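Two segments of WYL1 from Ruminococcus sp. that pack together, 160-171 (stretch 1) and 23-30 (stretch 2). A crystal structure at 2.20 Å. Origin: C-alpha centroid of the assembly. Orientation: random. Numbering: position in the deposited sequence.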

# COMPACT_ATOMS: atom_id res chain seq x y z
N THR B 160 -0.98 -29.63 -0.25
CA THR B 160 0.25 -29.30 0.52
C THR B 160 -0.03 -28.15 1.49
O THR B 160 -0.03 -26.99 1.04
CB THR B 160 1.40 -28.95 -0.43
OG1 THR B 160 1.46 -29.97 -1.43
CG2 THR B 160 2.71 -28.85 0.32
N LEU B 161 -0.25 -28.47 2.76
CA LEU B 161 -0.60 -27.47 3.80
C LEU B 161 0.42 -26.32 3.82
O LEU B 161 -0.02 -25.12 3.89
CB LEU B 161 -0.67 -28.16 5.16
CG LEU B 161 -1.21 -27.30 6.30
CD1 LEU B 161 -2.49 -26.57 5.91
CD2 LEU B 161 -1.44 -28.14 7.55
N ARG B 162 1.71 -26.64 3.73
CA ARG B 162 2.83 -25.65 3.77
C ARG B 162 2.55 -24.54 2.73
O ARG B 162 2.60 -23.34 3.10
CB ARG B 162 4.16 -26.38 3.53
CG ARG B 162 5.40 -25.49 3.65
CD ARG B 162 6.65 -26.18 4.22
N ARG B 163 2.22 -24.94 1.50
CA ARG B 163 1.98 -24.05 0.35
C ARG B 163 0.74 -23.19 0.65
O ARG B 163 0.80 -21.94 0.44
CB ARG B 163 1.83 -24.89 -0.93
N PHE B 164 -0.36 -23.81 1.10
CA PHE B 164 -1.65 -23.13 1.37
C PHE B 164 -1.43 -22.04 2.44
O PHE B 164 -1.79 -20.85 2.21
CB PHE B 164 -2.71 -24.15 1.77
CG PHE B 164 -4.04 -23.60 2.23
CD1 PHE B 164 -4.58 -22.46 1.69
CD2 PHE B 164 -4.79 -24.29 3.16
CE1 PHE B 164 -5.81 -21.98 2.10
CE2 PHE B 164 -6.02 -23.82 3.58
CZ PHE B 164 -6.53 -22.65 3.06
N LEU B 165 -0.84 -22.41 3.57
CA LEU B 165 -0.68 -21.48 4.72
C LEU B 165 0.30 -20.37 4.34
O LEU B 165 0.05 -19.22 4.73
CB LEU B 165 -0.23 -22.26 5.95
CG LEU B 165 -1.23 -23.26 6.52
CD1 LEU B 165 -0.67 -23.93 7.74
CD2 LEU B 165 -2.56 -22.61 6.87
N LYS B 166 1.36 -20.67 3.60
CA LYS B 166 2.31 -19.61 3.17
C LYS B 166 1.55 -18.57 2.34
O LYS B 166 1.77 -17.34 2.52
CB LYS B 166 3.47 -20.20 2.38
CG LYS B 166 4.37 -19.16 1.73
CD LYS B 166 5.54 -19.75 0.94
CE LYS B 166 6.48 -18.69 0.38
NZ LYS B 166 7.07 -17.83 1.44
N ALA B 167 0.68 -19.05 1.45
CA ALA B 167 -0.12 -18.20 0.55
C ALA B 167 -1.07 -17.34 1.39
O ALA B 167 -1.20 -16.16 1.11
CB ALA B 167 -0.85 -19.05 -0.44
N VAL B 168 -1.72 -17.92 2.38
CA VAL B 168 -2.66 -17.17 3.25
C VAL B 168 -1.91 -15.99 3.91
O VAL B 168 -2.44 -14.87 3.85
CB VAL B 168 -3.32 -18.09 4.29
CG1 VAL B 168 -3.97 -17.29 5.42
CG2 VAL B 168 -4.33 -19.00 3.65
N TYR B 169 -0.73 -16.22 4.49
CA TYR B 169 -0.05 -15.22 5.36
C TYR B 169 0.69 -14.21 4.48
O TYR B 169 0.71 -13.04 4.87
CB TYR B 169 0.79 -15.90 6.44
CG TYR B 169 -0.07 -16.71 7.38
CD1 TYR B 169 -1.14 -16.13 8.04
CD2 TYR B 169 0.10 -18.08 7.49
CE1 TYR B 169 -1.99 -16.87 8.84
CE2 TYR B 169 -0.76 -18.84 8.27
CZ TYR B 169 -1.80 -18.24 8.96
OH TYR B 169 -2.61 -19.02 9.74
N GLU B 170 1.25 -14.64 3.34
CA GLU B 170 1.86 -13.70 2.36
C GLU B 170 0.77 -12.77 1.84
O GLU B 170 1.03 -11.56 1.71
CB GLU B 170 2.55 -14.39 1.18
CG GLU B 170 3.72 -15.25 1.57
CD GLU B 170 5.05 -14.56 1.84
OE1 GLU B 170 5.13 -13.31 1.80
OE2 GLU B 170 6.03 -15.30 2.13
N ASP B 171 -0.42 -13.28 1.56
CA ASP B 171 -1.53 -12.42 1.06
C ASP B 171 -2.01 -11.48 2.18
O ASP B 171 -2.22 -10.30 1.91
CB ASP B 171 -2.73 -13.22 0.56
CG ASP B 171 -2.59 -13.72 -0.86
OD1 ASP B 171 -1.54 -13.47 -1.47
OD2 ASP B 171 -3.53 -14.40 -1.30
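Stretch 2 23-30: VQSIPLSP

Stretch 2 lies on the helix of stretch 1 as an extended strand, Val23 to Leu28, that runs the same general way as the helix but obliquely: the N-to-C directions differ by 48° (signed crossing angle -48°), and the axes approach to 7.8 Å. Because the two elements share a direction, the contacts advance together, from the first helical turn at Gln24 to the last turn of the stretch at Ser29.

Val23 stands clear of the helix. Gln24 points its CA-to-CB bond toward it and brings NE2 to 3.6 Å from Leu161 CB, a packing contact rather than a hydrogen bond. Ser25 turns away, so its backbone makes the contact, O lying 3.7 Å from CD of Arg162, whose side chain is not modelled beyond that atom.

Ile26 holds the apolar centre. Its CA is 5.9 Å from the CA of Arg162 and as near to that of Lys166, and its side chain reaches further along the helix: CG2 lies 3.8 Å from Lys166 CA, while CD1 touches both Leu165 CD1 at 4.0 Å and Tyr169 CE2 at 3.9 Å. Pro27 sets CD 3.8 Å from Arg162 CG, and its carbonyl is met by Lys166 NZ, which donates to Pro27 O at 2.7 Å.

Leu28 starts away from the helix, but its end comes back, with CD2 3.9 Å from Tyr169 CB. At Ser29 the strand has ended, and the carboxylate of Glu170 takes two hydrogen bonds from this one residue: Ser29 N to Glu170 OE2 at 2.8 Å, nearly straight at 173°, and Ser29 OG to Glu170 OE1 at 2.6 Å. Lys166 NZ also forms a salt bridge to Glu170 OE2 at 2.8 Å, one helical turn apart. Apolar packing runs through Ile26 and Leu28, and the Lys166-Glu170 pair holds the backbone at Pro27 and Ser29.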

# COMPACT_ATOMS: atom_id res chain seq x y z
N VAL B 23 2.83 -29.27 15.03
CA VAL B 23 3.43 -27.97 14.61
C VAL B 23 3.72 -28.02 13.11
O VAL B 23 4.45 -28.95 12.69
CB VAL B 23 4.73 -27.70 15.38
CG1 VAL B 23 5.50 -26.52 14.79
CG2 VAL B 23 4.47 -27.51 16.87
N GLN B 24 3.20 -27.05 12.36
CA GLN B 24 3.56 -26.81 10.93
C GLN B 24 4.51 -25.61 10.84
O GLN B 24 4.14 -24.52 11.32
CB GLN B 24 2.29 -26.57 10.11
CG GLN B 24 2.49 -26.86 8.63
CD GLN B 24 2.36 -28.33 8.29
OE1 GLN B 24 2.20 -29.22 9.14
NE2 GLN B 24 2.43 -28.59 7.00
N SER B 25 5.70 -25.83 10.27
CA SER B 25 6.69 -24.80 9.87
C SER B 25 6.20 -24.11 8.59
O SER B 25 6.00 -24.79 7.60
CB SER B 25 8.06 -25.40 9.67
OG SER B 25 8.86 -25.27 10.83
N ILE B 26 5.96 -22.80 8.65
CA ILE B 26 5.56 -21.98 7.48
C ILE B 26 6.72 -21.07 7.13
O ILE B 26 7.12 -20.24 7.94
CB ILE B 26 4.27 -21.21 7.77
CG1 ILE B 26 3.20 -22.12 8.37
CG2 ILE B 26 3.77 -20.53 6.50
CD1 ILE B 26 2.12 -21.38 9.13
N PRO B 27 7.31 -21.20 5.93
CA PRO B 27 8.37 -20.30 5.47
C PRO B 27 7.78 -19.02 4.87
O PRO B 27 7.17 -19.06 3.84
CB PRO B 27 9.14 -21.19 4.48
CG PRO B 27 8.08 -22.12 3.89
CD PRO B 27 7.00 -22.25 4.94
N LEU B 28 7.95 -17.90 5.58
CA LEU B 28 7.41 -16.57 5.23
C LEU B 28 8.55 -15.68 4.78
O LEU B 28 9.64 -15.79 5.35
CB LEU B 28 6.71 -15.98 6.45
CG LEU B 28 5.44 -16.72 6.85
CD1 LEU B 28 4.78 -16.05 8.05
CD2 LEU B 28 4.49 -16.76 5.66
N SER B 29 8.30 -14.87 3.75
CA SER B 29 9.19 -13.77 3.33
C SER B 29 9.48 -12.93 4.56
O SER B 29 8.64 -12.82 5.45
CB SER B 29 8.60 -12.98 2.20
OG SER B 29 7.42 -12.25 2.60
N PRO B 30 10.69 -12.36 4.68
CA PRO B 30 10.97 -11.41 5.75
C PRO B 30 9.89 -10.32 5.83
O PRO B 30 9.52 -9.93 6.93
CB PRO B 30 12.35 -10.86 5.36
CG PRO B 30 13.00 -11.99 4.54
CD PRO B 30 11.84 -12.62 3.80